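Local coordinates for protein alpha-acetolactate decarboxylase (Bacillus subtilis subsp. subtilis str. 168, PDB 5XNE) that catalyses the decarboxylation of (2S)-2-acetolactate to (R)-acetoin and carbon dioxide, an exit of pyruvate-derived carbon that may help control internal pH in stationary-phase cells, at residues S2-S8 and K202-R208; T9-D15 and F215-L220; V17-D21 and F38-D42; F22-I27 and F72-T76. All blocks are in the same frame, centred on the assembly; numbering follows the deposited sequence.

Contact 1. Residues S2-S8 and K202-R208; sequences SQIYQVS and KMNMNLR
The ring of Tyr5 and the side-chain amide of Asn206 lie side by side and point the same way, their planes only 9° apart, with Tyr5 CE1 3.5 Å from Asn206 ND2. Beyond them the phenol oxygen meets the aliphatic part of Arg208, Tyr5 OH to Arg208 CG being 3.4 Å, while the guanidinium plane is turned 67° from the ring; Tyr30 stacks on the tyrosine. These neighbours belong to a parallel beta ladder in which strand 3-7 pairs with the end of strand 195-208. Gln3, Tyr5 and Val7 share one sheet face with Asn204, Asn206 and Arg208, whereas Ile4, Gln6, Met205 and Leu207 share the other. The bonds alternate as parallel pairing requires: Ile4 donates to Asn204 and accepts from Asn206, and Gln6 does the same with Asn206 and Arg208. Polar asparagines suit the first face because they also reach the second subunit: Asn204 OD1 accepts from Asn206 ND2 of that chain, and the sheet continues there as an antiparallel ladder. Lys202 crosses Ile4 at about a right angle, laying its methylenes on Ile4 CD1 and carrying its ammonium to Ser200. Gln6, with CG anti to the backbone N (chi1 178°) and a bend at chi2, sends OE1 to Ser74 and NE2 to Ser8 O. At the opening of the ladder, Asn204 ND2 donates to Ser2 O at 3.2 Å, from above the carbonyl plane.

Contact 2. Residues T9-D15 and F215-L220; sequences TMTSLLD and FFNANL
Asp15 reaches segment 215-220 with a side chain whose CG stands opposite the backbone N (chi1 -169°), a torsion that carries the carboxylate out to the amide of Asn219. Asn219 N donates to Asp15 OD2 at 3.1 Å, meeting the oxygen from well above the carboxylate plane, and the methyl CB of Ala218 rests 3.6 Å from that same OD2. The other oxygen, OD1, accepts from a water that in turn accepts from Asn219 ND2, so both carboxylate oxygens are tied to one residue. An alanine here is likely to leave the Asn219 amide and this water without their acceptor, and the loop less firmly held. Helix 10-14 starts with a classical N-cap: Thr9 OG1 accepts from Ser12 N at 3.0 Å, a role that suits threonine, whose short side chain lets the hydroxyl fold back to the first turn's amides. On the helix side facing the loop, Leu220 lays CD2 tightly on the backbone, 3.5 Å from Ser12 CA and close to Thr11 O as well. The Leu220 carbonyl is linked to Thr11 OG1 through a second water. Phe215, its CG trans to the backbone N (chi1 180°), swings its ring toward the helix start and turns its edge to Ser12, Phe215 CD1 lying 3.4 Å from Ser12 OG. Asn107 of the second subunit donates through ND2 to Phe215 O and Ala218 O.

Contact 3. Residues V17-D21 and F38-D42; sequences VYDGD and FNKLD
Leu41 lies over one face of the Tyr18 ring in a CH-pi contact: Leu41 CG sits 3.8 Å from the ring centroid and 15° off its normal. Its methyls follow, Leu41 CD1 near Tyr18 CE1 and CZ, Leu41 CD2 near Tyr18 CD1, so the branched end spreads over the ring. Tyr133 meets the tyrosine as well, and Leu13 of helix 10-14 touches both partners. A few residues along, the Asn39 amide lies against the backbone of Gly20 and uses both its ends. Gly20 N donates to Asn39 OD1 at 2.8 Å from above the carbonyl plane, while Asn39 ND2 donates to Gly20 O at 3.1 Å, in its own amide plane. Lys40 N donates to Tyr18 O at 2.9 Å, with a weak second bond to Asp19 OD1. The phenol of Tyr133 is hydrogen-bonded to both Asp19 OD1 and Lys40 NZ. Two irregular loops are therefore joined without strand pairing. Because an asparagine amide both donates and accepts, the paired bonds fix its rotation, and the opposite charges of Asp19 and Lys40 probably favour each other across the shared phenol.

Contact 4. Residues F22-I27 and F72-T76; sequences FELSEI and FCSFT
No backbone hydrogen bond joins 22-27 to strand 73-76: the nearest CA atoms, of Ile27 and Phe75, are 7.7 Å apart, and side chains fill the interval. Phe22 and Phe75 approach from opposite directions and meet obliquely, ring planes at 31° and centroids 5.6 Å apart, with CE2 of Phe22 3.6 Å from CE2 of Phe75. Phe75, whose CG stands opposite its carbonyl carbon (chi1 -56°), brings its CZ end up against both Phe22 and Ile27. Ile27 crosses it at about a right angle, bringing CG1 to 3.7 Å from Phe75 CZ, and Leu24 adds a looser touch through CD2. Cys73 SG approaches the Phe22 ring obliquely, a sulfur-aromatic contact in which the compact, polarisable sulfur fits beside the ring with SG 4.0 Å from CD2 of Phe22. An alanine in place of Phe75 would probably leave a gap against Phe22 and Ile27, both losing the ring they pack on. Tyr5 and Val7 of strand 3-7 also touch Phe22, and Leu45 of strand 44-48 touches Leu24, Cys73 and Phe75. Apolar groups suit so buried a place, where a short 3-10 turn at 24-26 packs against a sheet: this is a hydrophobic core formed on one face of a beta-sheet.

How the contacts relate
Strand 3-7 of contact 1 lies beside strand 73-76 of contact 4, and the two strands pair antiparallel; Thr76 OG1 to Gln3 O, 2.7 Å and probably a hydrogen bond, ties them further. Contact 2 continues both strands of contact 1 into the helices that follow, Ser8 OG lying 3.6 Å from Phe215 CE1, and both contacts reach the second subunit. Contact 3 follows helix 10-14, with Ser12 O 3.2 Å from Val17 N, and meets contact 4 where Phe38 packs on Leu24. The zinc, held by His173, His175 and His186, is about 9 Å from the side chains of Leu41 and Cys73 and about 10 Å from that of Gln6.

Contact 1. Residues S2-S8 and K202-R208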
loop_
_atom_site.group_PDB
_atom_site.type_symbol
_atom_site.label_atom_id
_atom_site.label_comp_id
_atom_site.label_asym_id
_atom_site.label_seq_id
_atom_site.Cartn_x
_atom_site.Cartn_y
_atom_site.Cartn_z
ATOM N N SER B 2 3.328 -11.976 -10.189
ATOM C CA SER B 2 2.122 -11.963 -9.363
ATOM C C SER B 2 2.013 -10.657 -8.592
ATOM O O SER B 2 1.489 -10.619 -7.472
ATOM C CB SER B 2 2.101 -13.148 -8.387
ATOM O OG SER B 2 0.791 -13.351 -7.855
ATOM N N GLN B 3 2.507 -9.576 -9.183
ATOM C CA GLN B 3 2.426 -8.295 -8.501
ATOM C C GLN B 3 1.974 -7.173 -9.412
ATOM O O GLN B 3 2.184 -7.209 -10.632
ATOM C CB GLN B 3 3.778 -7.921 -7.889
ATOM C CG GLN B 3 4.849 -7.585 -8.919
ATOM C CD GLN B 3 6.143 -7.081 -8.302
ATOM O OE1 GLN B 3 6.390 -7.254 -7.107
ATOM N NE2 GLN B 3 6.982 -6.459 -9.123
ATOM N N ILE B 4 1.361 -6.175 -8.793
ATOM C CA ILE B 4 1.257 -4.843 -9.379
ATOM C C ILE B 4 2.516 -4.086 -8.963
ATOM O O ILE B 4 2.849 -4.042 -7.773
ATOM C CB ILE B 4 0.019 -4.080 -8.888
ATOM C CG1 ILE B 4 -1.258 -4.913 -9.068
ATOM C CG2 ILE B 4 -0.075 -2.721 -9.582
ATOM C CD1 ILE B 4 -1.601 -5.212 -10.522
ATOM N N TYR B 5 3.229 -3.518 -9.928
ATOM C CA TYR B 5 4.373 -2.662 -9.629
ATOM C C TYR B 5 3.880 -1.225 -9.657
ATOM O O TYR B 5 3.495 -0.705 -10.711
ATOM C CB TYR B 5 5.517 -2.855 -10.632
ATOM C CG TYR B 5 6.788 -2.149 -10.226
ATOM C CD1 TYR B 5 7.610 -2.696 -9.254
ATOM C CD2 TYR B 5 7.165 -0.945 -10.813
ATOM C CE1 TYR B 5 8.779 -2.075 -8.859
ATOM C CE2 TYR B 5 8.349 -0.308 -10.425
ATOM C CZ TYR B 5 9.142 -0.883 -9.446
ATOM O OH TYR B 5 10.316 -0.286 -9.030
ATOM N N GLN B 6 3.864 -0.601 -8.485
ATOM C CA GLN B 6 3.263 0.716 -8.295
ATOM C C GLN B 6 4.336 1.783 -8.110
ATOM O O GLN B 6 5.104 1.741 -7.140
ATOM C CB GLN B 6 2.318 0.686 -7.091
ATOM C CG GLN B 6 1.668 2.003 -6.760
ATOM C CD GLN B 6 0.888 2.562 -7.915
ATOM O OE1 GLN B 6 0.045 1.875 -8.491
ATOM N NE2 GLN B 6 1.156 3.817 -8.270
ATOM N N VAL B 7 4.395 2.729 -9.047
ATOM C CA VAL B 7 5.371 3.816 -8.988
ATOM C C VAL B 7 4.736 5.022 -8.287
ATOM O O VAL B 7 3.824 5.662 -8.819
ATOM C CB VAL B 7 5.859 4.194 -10.404
ATOM C CG1 VAL B 7 6.703 5.467 -10.370
ATOM C CG2 VAL B 7 6.661 3.046 -11.009
ATOM N N SER B 8 5.206 5.275 -7.059
ATOM C CA SER B 8 4.776 6.390 -6.201
ATOM C C SER B 8 3.281 6.363 -5.854
ATOM O O SER B 8 2.613 5.328 -6.022
ATOM C CB SER B 8 5.136 7.737 -6.850
ATOM O OG SER B 8 5.110 8.787 -5.886
ATOM N N LYS B 202 -3.854 -10.422 -9.192
ATOM C CA LYS B 202 -2.534 -10.289 -8.571
ATOM C C LYS B 202 -2.619 -10.302 -7.034
ATOM O O LYS B 202 -3.506 -9.659 -6.454
ATOM C CB LYS B 202 -1.849 -9.001 -9.054
ATOM C CG LYS B 202 -1.555 -8.968 -10.565
ATOM C CD LYS B 202 -0.710 -10.166 -10.975
ATOM C CE LYS B 202 -0.374 -10.160 -12.455
ATOM N NZ LYS B 202 -1.606 -10.041 -13.219
ATOM N N MET B 203 -1.689 -11.022 -6.392
ATOM C CA MET B 203 -1.684 -11.186 -4.931
ATOM C C MET B 203 -0.670 -10.301 -4.219
ATOM O O MET B 203 -0.541 -10.364 -3.006
ATOM C CB MET B 203 -1.392 -12.642 -4.546
ATOM C CG MET B 203 -2.332 -13.657 -5.150
ATOM S SD MET B 203 -4.027 -13.345 -4.644
ATOM C CE MET B 203 -4.030 -14.014 -2.968
ATOM N N ASN B 204 0.082 -9.511 -4.981
ATOM C CA ASN B 204 1.082 -8.617 -4.412
ATOM C C ASN B 204 0.952 -7.230 -5.002
ATOM O O ASN B 204 0.618 -7.083 -6.179
ATOM C CB ASN B 204 2.520 -9.092 -4.680
ATOM C CG ASN B 204 2.881 -10.372 -3.955
ATOM O OD1 ASN B 204 3.513 -10.350 -2.885
ATOM N ND2 ASN B 204 2.517 -11.499 -4.553
ATOM N N MET B 205 1.230 -6.220 -4.192
ATOM C CA MET B 205 1.449 -4.882 -4.717
ATOM C C MET B 205 2.794 -4.407 -4.209
ATOM O O MET B 205 2.998 -4.349 -2.989
ATOM C CB MET B 205 0.366 -3.901 -4.288
ATOM C CG MET B 205 0.691 -2.493 -4.783
ATOM S SD MET B 205 -0.053 -1.187 -3.830
ATOM C CE MET B 205 0.615 -1.502 -2.204
ATOM N N ASN B 206 3.700 -4.068 -5.122
ATOM C CA ASN B 206 4.979 -3.505 -4.699
ATOM C C ASN B 206 5.027 -2.028 -4.999
ATOM O O ASN B 206 5.068 -1.631 -6.166
ATOM C CB ASN B 206 6.180 -4.163 -5.363
ATOM C CG ASN B 206 7.503 -3.535 -4.871
ATOM O OD1 ASN B 206 8.063 -3.970 -3.881
ATOM N ND2 ASN B 206 7.941 -2.453 -5.523
ATOM N N LEU B 207 5.034 -1.239 -3.934
ATOM C CA LEU B 207 5.109 0.213 -4.034
ATOM C C LEU B 207 6.556 0.678 -4.037
ATOM O O LEU B 207 7.304 0.390 -3.101
ATOM C CB LEU B 207 4.356 0.849 -2.869
ATOM C CG LEU B 207 4.502 2.358 -2.714
ATOM C CD1 LEU B 207 3.976 3.109 -3.938
ATOM C CD2 LEU B 207 3.783 2.814 -1.454
ATOM N N ARG B 208 6.940 1.388 -5.095
ATOM C CA ARG B 208 8.282 1.971 -5.207
ATOM C C ARG B 208 8.206 3.483 -5.037
ATOM O O ARG B 208 7.517 4.164 -5.790
ATOM C CB ARG B 208 8.893 1.614 -6.558
ATOM C CG ARG B 208 10.163 2.376 -6.907
ATOM C CD ARG B 208 11.291 2.090 -5.925
ATOM N NE ARG B 208 12.587 2.305 -6.567
ATOM C CZ ARG B 208 13.117 3.498 -6.813
ATOM N NH1 ARG B 208 12.471 4.598 -6.474
ATOM N NH2 ARG B 208 14.301 3.593 -7.408
#

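Contact 2. Residues T9-D15 and F215-L220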
loop_
_atom_site.group_PDB
_atom_site.type_symbol
_atom_site.label_atom_id
_atom_site.label_comp_id
_atom_site.label_asym_id
_atom_site.label_seq_id
_atom_site.Cartn_x
_atom_site.Cartn_y
_atom_site.Cartn_z
ATOM N N THR B 9 2.764 7.480 -5.342
ATOM C CA THR B 9 1.401 7.504 -4.814
ATOM C C THR B 9 0.521 8.555 -5.460
ATOM O O THR B 9 0.990 9.612 -5.908
ATOM C CB THR B 9 1.366 7.761 -3.280
ATOM O OG1 THR B 9 1.629 9.152 -3.014
ATOM C CG2 THR B 9 2.379 6.883 -2.562
ATOM N N MET B 10 -0.778 8.279 -5.472
ATOM C CA MET B 10 -1.732 9.229 -6.007
ATOM C C MET B 10 -1.755 10.494 -5.158
ATOM O O MET B 10 -1.910 11.594 -5.685
ATOM C CB MET B 10 -3.138 8.611 -6.079
ATOM C CG MET B 10 -4.168 9.519 -6.702
ATOM S SD MET B 10 -3.798 9.826 -8.443
ATOM C CE MET B 10 -5.044 11.045 -8.842
ATOM N N THR B 11 -1.569 10.348 -3.854
ATOM C CA THR B 11 -1.594 11.547 -3.019
ATOM C C THR B 11 -0.399 12.469 -3.285
ATOM O O THR B 11 -0.514 13.686 -3.092
ATOM C CB THR B 11 -1.651 11.203 -1.545
ATOM O OG1 THR B 11 -0.536 10.375 -1.201
ATOM C CG2 THR B 11 -2.980 10.488 -1.219
ATOM N N SER B 12 0.732 11.927 -3.741
ATOM C CA SER B 12 1.848 12.797 -4.140
ATOM C C SER B 12 1.493 13.571 -5.403
ATOM O O SER B 12 1.810 14.772 -5.527
ATOM C CB SER B 12 3.142 11.985 -4.329
ATOM O OG SER B 12 4.258 12.831 -4.640
ATOM N N LEU B 13 0.820 12.905 -6.340
ATOM C CA LEU B 13 0.329 13.583 -7.523
ATOM C C LEU B 13 -0.666 14.696 -7.147
ATOM O O LEU B 13 -0.592 15.809 -7.680
ATOM C CB LEU B 13 -0.313 12.572 -8.484
ATOM C CG LEU B 13 -0.209 12.831 -9.981
ATOM C CD1 LEU B 13 1.239 12.850 -10.483
ATOM C CD2 LEU B 13 -1.054 11.811 -10.741
ATOM N N LEU B 14 -1.567 14.415 -6.205
ATOM C CA LEU B 14 -2.526 15.419 -5.748
ATOM C C LEU B 14 -1.816 16.676 -5.262
ATOM O O LEU B 14 -2.286 17.787 -5.505
ATOM C CB LEU B 14 -3.405 14.865 -4.626
ATOM C CG LEU B 14 -4.479 13.834 -4.957
ATOM C CD1 LEU B 14 -5.244 13.482 -3.678
ATOM C CD2 LEU B 14 -5.422 14.345 -6.044
ATOM N N ASP B 15 -0.676 16.486 -4.597
ATOM C CA ASP B 15 0.085 17.594 -4.014
ATOM C C ASP B 15 0.923 18.350 -5.054
ATOM O O ASP B 15 1.666 19.271 -4.714
ATOM C CB ASP B 15 0.993 17.078 -2.893
ATOM C CG ASP B 15 1.602 18.208 -2.060
ATOM O OD1 ASP B 15 0.853 19.130 -1.676
ATOM O OD2 ASP B 15 2.824 18.181 -1.809
ATOM N N PHE B 215 9.497 14.471 -3.781
ATOM C CA PHE B 215 8.681 13.497 -3.077
ATOM C C PHE B 215 9.003 13.509 -1.587
ATOM O O PHE B 215 8.099 13.473 -0.757
ATOM C CB PHE B 215 8.876 12.089 -3.638
ATOM C CG PHE B 215 8.038 11.063 -2.931
ATOM C CD1 PHE B 215 6.696 10.906 -3.263
ATOM C CD2 PHE B 215 8.574 10.288 -1.909
ATOM C CE1 PHE B 215 5.904 9.978 -2.593
ATOM C CE2 PHE B 215 7.782 9.354 -1.223
ATOM C CZ PHE B 215 6.450 9.204 -1.575
ATOM N N PHE B 216 10.289 13.541 -1.248
ATOM C CA PHE B 216 10.698 13.568 0.163
ATOM C C PHE B 216 10.023 14.720 0.921
ATOM O O PHE B 216 9.577 14.565 2.072
ATOM C CB PHE B 216 12.215 13.720 0.295
ATOM C CG PHE B 216 12.991 12.436 0.155
ATOM C CD1 PHE B 216 12.637 11.474 -0.791
ATOM C CD2 PHE B 216 14.105 12.206 0.955
ATOM C CE1 PHE B 216 13.366 10.316 -0.923
ATOM C CE2 PHE B 216 14.851 11.030 0.832
ATOM C CZ PHE B 216 14.486 10.089 -0.110
ATOM N N ASN B 217 9.954 15.880 0.266
ATOM C CA ASN B 217 9.450 17.101 0.895
ATOM C C ASN B 217 7.951 17.356 0.715
ATOM O O ASN B 217 7.420 18.337 1.237
ATOM C CB ASN B 217 10.233 18.307 0.360
ATOM C CG ASN B 217 11.684 18.286 0.779
ATOM O OD1 ASN B 217 12.023 17.791 1.852
ATOM N ND2 ASN B 217 12.559 18.831 -0.072
ATOM N N ALA B 218 7.269 16.483 -0.019
ATOM C CA ALA B 218 5.842 16.652 -0.290
ATOM C C ALA B 218 4.986 16.569 0.970
ATOM O O ALA B 218 5.331 15.881 1.936
ATOM C CB ALA B 218 5.363 15.615 -1.299
ATOM N N ASN B 219 3.846 17.256 0.930
ATOM C CA ASN B 219 2.854 17.165 1.995
ATOM C C ASN B 219 1.786 16.153 1.613
ATOM O O ASN B 219 0.930 16.417 0.764
ATOM C CB ASN B 219 2.237 18.536 2.273
ATOM C CG ASN B 219 1.186 18.491 3.361
ATOM O OD1 ASN B 219 1.245 17.658 4.268
ATOM N ND2 ASN B 219 0.211 19.391 3.277
ATOM N N LEU B 220 1.846 14.980 2.232
ATOM C CA LEU B 220 0.958 13.890 1.866
ATOM C C LEU B 220 -0.052 13.624 2.966
ATOM O O LEU B 220 -0.596 12.522 3.077
ATOM C CB LEU B 220 1.760 12.625 1.567
ATOM C CG LEU B 220 2.820 12.779 0.478
ATOM C CD1 LEU B 220 3.444 11.441 0.125
ATOM C CD2 LEU B 220 2.204 13.418 -0.755
HETATM O O HOH W 1 -1.203 10.694 1.499
HETATM O O HOH W 2 0.307 20.517 0.474
#

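Contact 3. Residues V17-D21 and F38-D42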
loop_
_atom_site.group_PDB
_atom_site.type_symbol
_atom_site.label_atom_id
_atom_site.label_comp_id
_atom_site.label_asym_id
_atom_site.label_seq_id
_atom_site.Cartn_x
_atom_site.Cartn_y
_atom_site.Cartn_z
ATOM N N VAL B 17 3.262 17.061 -7.152
ATOM C CA VAL B 17 4.572 16.502 -7.433
ATOM C C VAL B 17 4.464 15.799 -8.777
ATOM O O VAL B 17 4.089 14.631 -8.857
ATOM C CB VAL B 17 5.030 15.540 -6.334
ATOM C CG1 VAL B 17 6.353 14.890 -6.688
ATOM C CG2 VAL B 17 5.146 16.294 -5.008
ATOM N N TYR B 18 4.765 16.527 -9.839
ATOM C CA TYR B 18 4.580 15.978 -11.183
ATOM C C TYR B 18 5.861 15.459 -11.810
ATOM O O TYR B 18 5.831 14.942 -12.922
ATOM C CB TYR B 18 3.956 17.026 -12.106
ATOM C CG TYR B 18 2.626 17.547 -11.619
ATOM C CD1 TYR B 18 1.723 16.711 -10.967
ATOM C CD2 TYR B 18 2.277 18.882 -11.787
ATOM C CE1 TYR B 18 0.494 17.192 -10.509
ATOM C CE2 TYR B 18 1.060 19.368 -11.333
ATOM C CZ TYR B 18 0.176 18.527 -10.692
ATOM O OH TYR B 18 -1.027 19.009 -10.238
ATOM N N ASP B 19 6.980 15.588 -11.110
ATOM C CA ASP B 19 8.262 15.130 -11.642
ATOM C C ASP B 19 8.762 13.944 -10.827
ATOM O O ASP B 19 9.104 14.106 -9.659
ATOM C CB ASP B 19 9.301 16.259 -11.613
ATOM C CG ASP B 19 9.016 17.368 -12.624
ATOM O OD1 ASP B 19 7.952 17.367 -13.278
ATOM O OD2 ASP B 19 9.879 18.253 -12.749
ATOM N N GLY B 20 8.787 12.753 -11.421
ATOM C CA GLY B 20 9.358 11.600 -10.747
ATOM C C GLY B 20 10.706 11.211 -11.326
ATOM O O GLY B 20 11.238 11.900 -12.197
ATOM N N ASP B 21 11.266 10.106 -10.841
ATOM C CA ASP B 21 12.533 9.624 -11.375
ATOM C C ASP B 21 12.424 8.252 -12.039
ATOM O O ASP B 21 13.435 7.686 -12.458
ATOM C CB ASP B 21 13.603 9.600 -10.272
ATOM C CG ASP B 21 13.275 8.642 -9.145
ATOM O OD1 ASP B 21 12.130 8.144 -9.073
ATOM O OD2 ASP B 21 14.169 8.394 -8.299
ATOM N N PHE B 38 3.039 11.011 -17.085
ATOM C CA PHE B 38 4.435 11.321 -17.363
ATOM C C PHE B 38 4.862 12.530 -16.551
ATOM O O PHE B 38 4.015 13.231 -16.002
ATOM C CB PHE B 38 4.644 11.622 -18.846
ATOM C CG PHE B 38 4.396 10.449 -19.748
ATOM C CD1 PHE B 38 3.103 10.055 -20.063
ATOM C CD2 PHE B 38 5.460 9.766 -20.306
ATOM C CE1 PHE B 38 2.888 8.967 -20.892
ATOM C CE2 PHE B 38 5.244 8.687 -21.155
ATOM C CZ PHE B 38 3.962 8.288 -21.439
ATOM N N ASN B 39 6.162 12.787 -16.508
ATOM C CA ASN B 39 6.640 13.989 -15.841
ATOM C C ASN B 39 5.977 15.225 -16.430
ATOM O O ASN B 39 5.660 15.277 -17.629
ATOM C CB ASN B 39 8.162 14.088 -15.920
ATOM C CG ASN B 39 8.841 13.343 -14.776
ATOM O OD1 ASN B 39 8.247 12.431 -14.173
ATOM N ND2 ASN B 39 10.080 13.723 -14.462
ATOM N N LYS B 40 5.728 16.192 -15.553
ATOM C CA LYS B 40 5.024 17.434 -15.877
ATOM C C LYS B 40 3.553 17.216 -16.249
ATOM O O LYS B 40 2.901 18.150 -16.708
ATOM C CB LYS B 40 5.739 18.185 -17.015
ATOM C CG LYS B 40 7.260 18.176 -16.929
ATOM C CD LYS B 40 7.871 19.132 -17.961
ATOM C CE LYS B 40 7.600 20.578 -17.556
ATOM N NZ LYS B 40 8.160 20.921 -16.212
ATOM N N LEU B 41 3.018 16.015 -15.989
ATOM C CA LEU B 41 1.677 15.623 -16.468
ATOM C C LEU B 41 1.573 15.756 -17.987
ATOM O O LEU B 41 0.507 16.045 -18.521
ATOM C CB LEU B 41 0.556 16.451 -15.824
ATOM C CG LEU B 41 0.310 16.334 -14.329
ATOM C CD1 LEU B 41 -0.978 17.076 -13.990
ATOM C CD2 LEU B 41 0.230 14.874 -13.895
ATOM N N ASP B 42 2.677 15.515 -18.683
ATOM C CA ASP B 42 2.688 15.640 -20.135
ATOM C C ASP B 42 2.118 14.369 -20.763
ATOM O O ASP B 42 2.857 13.522 -21.272
ATOM C CB ASP B 42 4.105 15.922 -20.618
ATOM C CG ASP B 42 4.183 16.202 -22.105
ATOM O OD1 ASP B 42 3.125 16.333 -22.761
ATOM O OD2 ASP B 42 5.325 16.283 -22.607
#

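Contact 4. Residues F22-I27 and F72-T76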
loop_
_atom_site.group_PDB
_atom_site.type_symbol
_atom_site.label_atom_id
_atom_site.label_comp_id
_atom_site.label_asym_id
_atom_site.label_seq_id
_atom_site.Cartn_x
_atom_site.Cartn_y
_atom_site.Cartn_z
ATOM N N PHE B 22 11.211 7.717 -12.151
ATOM C CA PHE B 22 11.051 6.442 -12.846
ATOM C C PHE B 22 11.236 6.597 -14.349
ATOM O O PHE B 22 10.530 7.367 -15.005
ATOM C CB PHE B 22 9.689 5.813 -12.571
ATOM C CG PHE B 22 9.498 4.483 -13.267
ATOM C CD1 PHE B 22 10.009 3.319 -12.716
ATOM C CD2 PHE B 22 8.808 4.404 -14.466
ATOM C CE1 PHE B 22 9.831 2.094 -13.361
ATOM C CE2 PHE B 22 8.627 3.184 -15.114
ATOM C CZ PHE B 22 9.142 2.039 -14.563
ATOM N N GLU B 23 12.185 5.845 -14.886
ATOM C CA GLU B 23 12.521 5.923 -16.301
ATOM C C GLU B 23 11.835 4.816 -17.079
ATOM O O GLU B 23 11.998 3.633 -16.742
ATOM C CB GLU B 23 14.029 5.828 -16.477
ATOM C CG GLU B 23 14.504 6.114 -17.882
ATOM C CD GLU B 23 15.722 7.004 -17.881
ATOM O OE1 GLU B 23 16.183 7.386 -16.774
ATOM O OE2 GLU B 23 16.237 7.320 -18.976
ATOM N N LEU B 24 11.071 5.188 -18.104
ATOM C CA LEU B 24 10.247 4.212 -18.821
ATOM C C LEU B 24 11.107 3.201 -19.596
ATOM O O LEU B 24 10.603 2.177 -20.056
ATOM C CB LEU B 24 9.233 4.917 -19.752
ATOM C CG LEU B 24 8.137 5.733 -19.013
ATOM C CD1 LEU B 24 6.838 6.053 -19.792
ATOM C CD2 LEU B 24 7.741 5.056 -17.752
ATOM N N SER B 25 12.410 3.446 -19.696
ATOM C CA SER B 25 13.287 2.410 -20.228
ATOM C C SER B 25 13.206 1.138 -19.377
ATOM O O SER B 25 13.530 0.048 -19.843
ATOM C CB SER B 25 14.732 2.903 -20.288
ATOM O OG SER B 25 15.269 2.989 -18.982
ATOM N N GLU B 26 12.775 1.265 -18.129
ATOM C CA GLU B 26 12.755 0.105 -17.262
ATOM C C GLU B 26 11.393 -0.569 -17.178
ATOM O O GLU B 26 11.243 -1.557 -16.462
ATOM C CB GLU B 26 13.256 0.498 -15.886
ATOM C CG GLU B 26 14.778 0.687 -15.934
ATOM C CD GLU B 26 15.221 1.716 -14.970
ATOM O OE1 GLU B 26 14.567 1.815 -13.920
ATOM O OE2 GLU B 26 16.217 2.422 -15.254
ATOM N N ILE B 27 10.419 -0.070 -17.933
ATOM C CA ILE B 27 9.119 -0.749 -18.004
ATOM C C ILE B 27 9.228 -2.270 -18.246
ATOM O O ILE B 27 8.602 -3.033 -17.524
ATOM C CB ILE B 27 8.214 -0.110 -19.086
ATOM C CG1 ILE B 27 7.705 1.256 -18.604
ATOM C CG2 ILE B 27 7.039 -1.044 -19.437
ATOM C CD1 ILE B 27 6.850 1.986 -19.611
ATOM N N PHE B 72 4.107 8.810 -11.565
ATOM C CA PHE B 72 3.000 7.954 -11.139
ATOM C C PHE B 72 2.575 7.036 -12.272
ATOM O O PHE B 72 2.195 7.502 -13.341
ATOM C CB PHE B 72 1.796 8.797 -10.694
ATOM C CG PHE B 72 0.621 7.978 -10.255
ATOM C CD1 PHE B 72 0.592 7.425 -8.984
ATOM C CD2 PHE B 72 -0.443 7.743 -11.104
ATOM C CE1 PHE B 72 -0.488 6.650 -8.564
ATOM C CE2 PHE B 72 -1.530 6.967 -10.690
ATOM C CZ PHE B 72 -1.547 6.422 -9.412
ATOM N N CYS B 73 2.632 5.733 -12.017
ATOM C CA CYS B 73 2.183 4.750 -12.994
ATOM C C CYS B 73 2.104 3.388 -12.306
ATOM O O CYS B 73 2.585 3.219 -11.169
ATOM C CB CYS B 73 3.114 4.720 -14.230
ATOM S SG CYS B 73 4.896 4.747 -13.911
ATOM N N SER B 74 1.468 2.431 -12.989
ATOM C CA SER B 74 1.220 1.101 -12.439
ATOM C C SER B 74 1.467 0.082 -13.555
ATOM O O SER B 74 0.978 0.284 -14.667
ATOM C CB SER B 74 -0.227 0.968 -11.927
ATOM O OG SER B 74 -0.623 2.038 -11.078
ATOM N N PHE B 75 2.178 -1.002 -13.247
ATOM C CA PHE B 75 2.513 -2.029 -14.254
ATOM C C PHE B 75 2.265 -3.430 -13.750
ATOM O O PHE B 75 2.295 -3.685 -12.548
ATOM C CB PHE B 75 3.979 -1.930 -14.667
ATOM C CG PHE B 75 4.361 -0.590 -15.177
ATOM C CD1 PHE B 75 4.034 -0.207 -16.469
ATOM C CD2 PHE B 75 5.052 0.294 -14.362
ATOM C CE1 PHE B 75 4.374 1.052 -16.944
ATOM C CE2 PHE B 75 5.395 1.556 -14.830
ATOM C CZ PHE B 75 5.065 1.930 -16.121
ATOM N N THR B 76 2.053 -4.355 -14.683
ATOM C CA THR B 76 2.060 -5.761 -14.322
ATOM C C THR B 76 2.400 -6.576 -15.545
ATOM O O THR B 76 2.346 -6.067 -16.675
ATOM C CB THR B 76 0.710 -6.210 -13.745
ATOM O OG1 THR B 76 0.883 -7.437 -13.030
ATOM C CG2 THR B 76 -0.311 -6.411 -14.852
#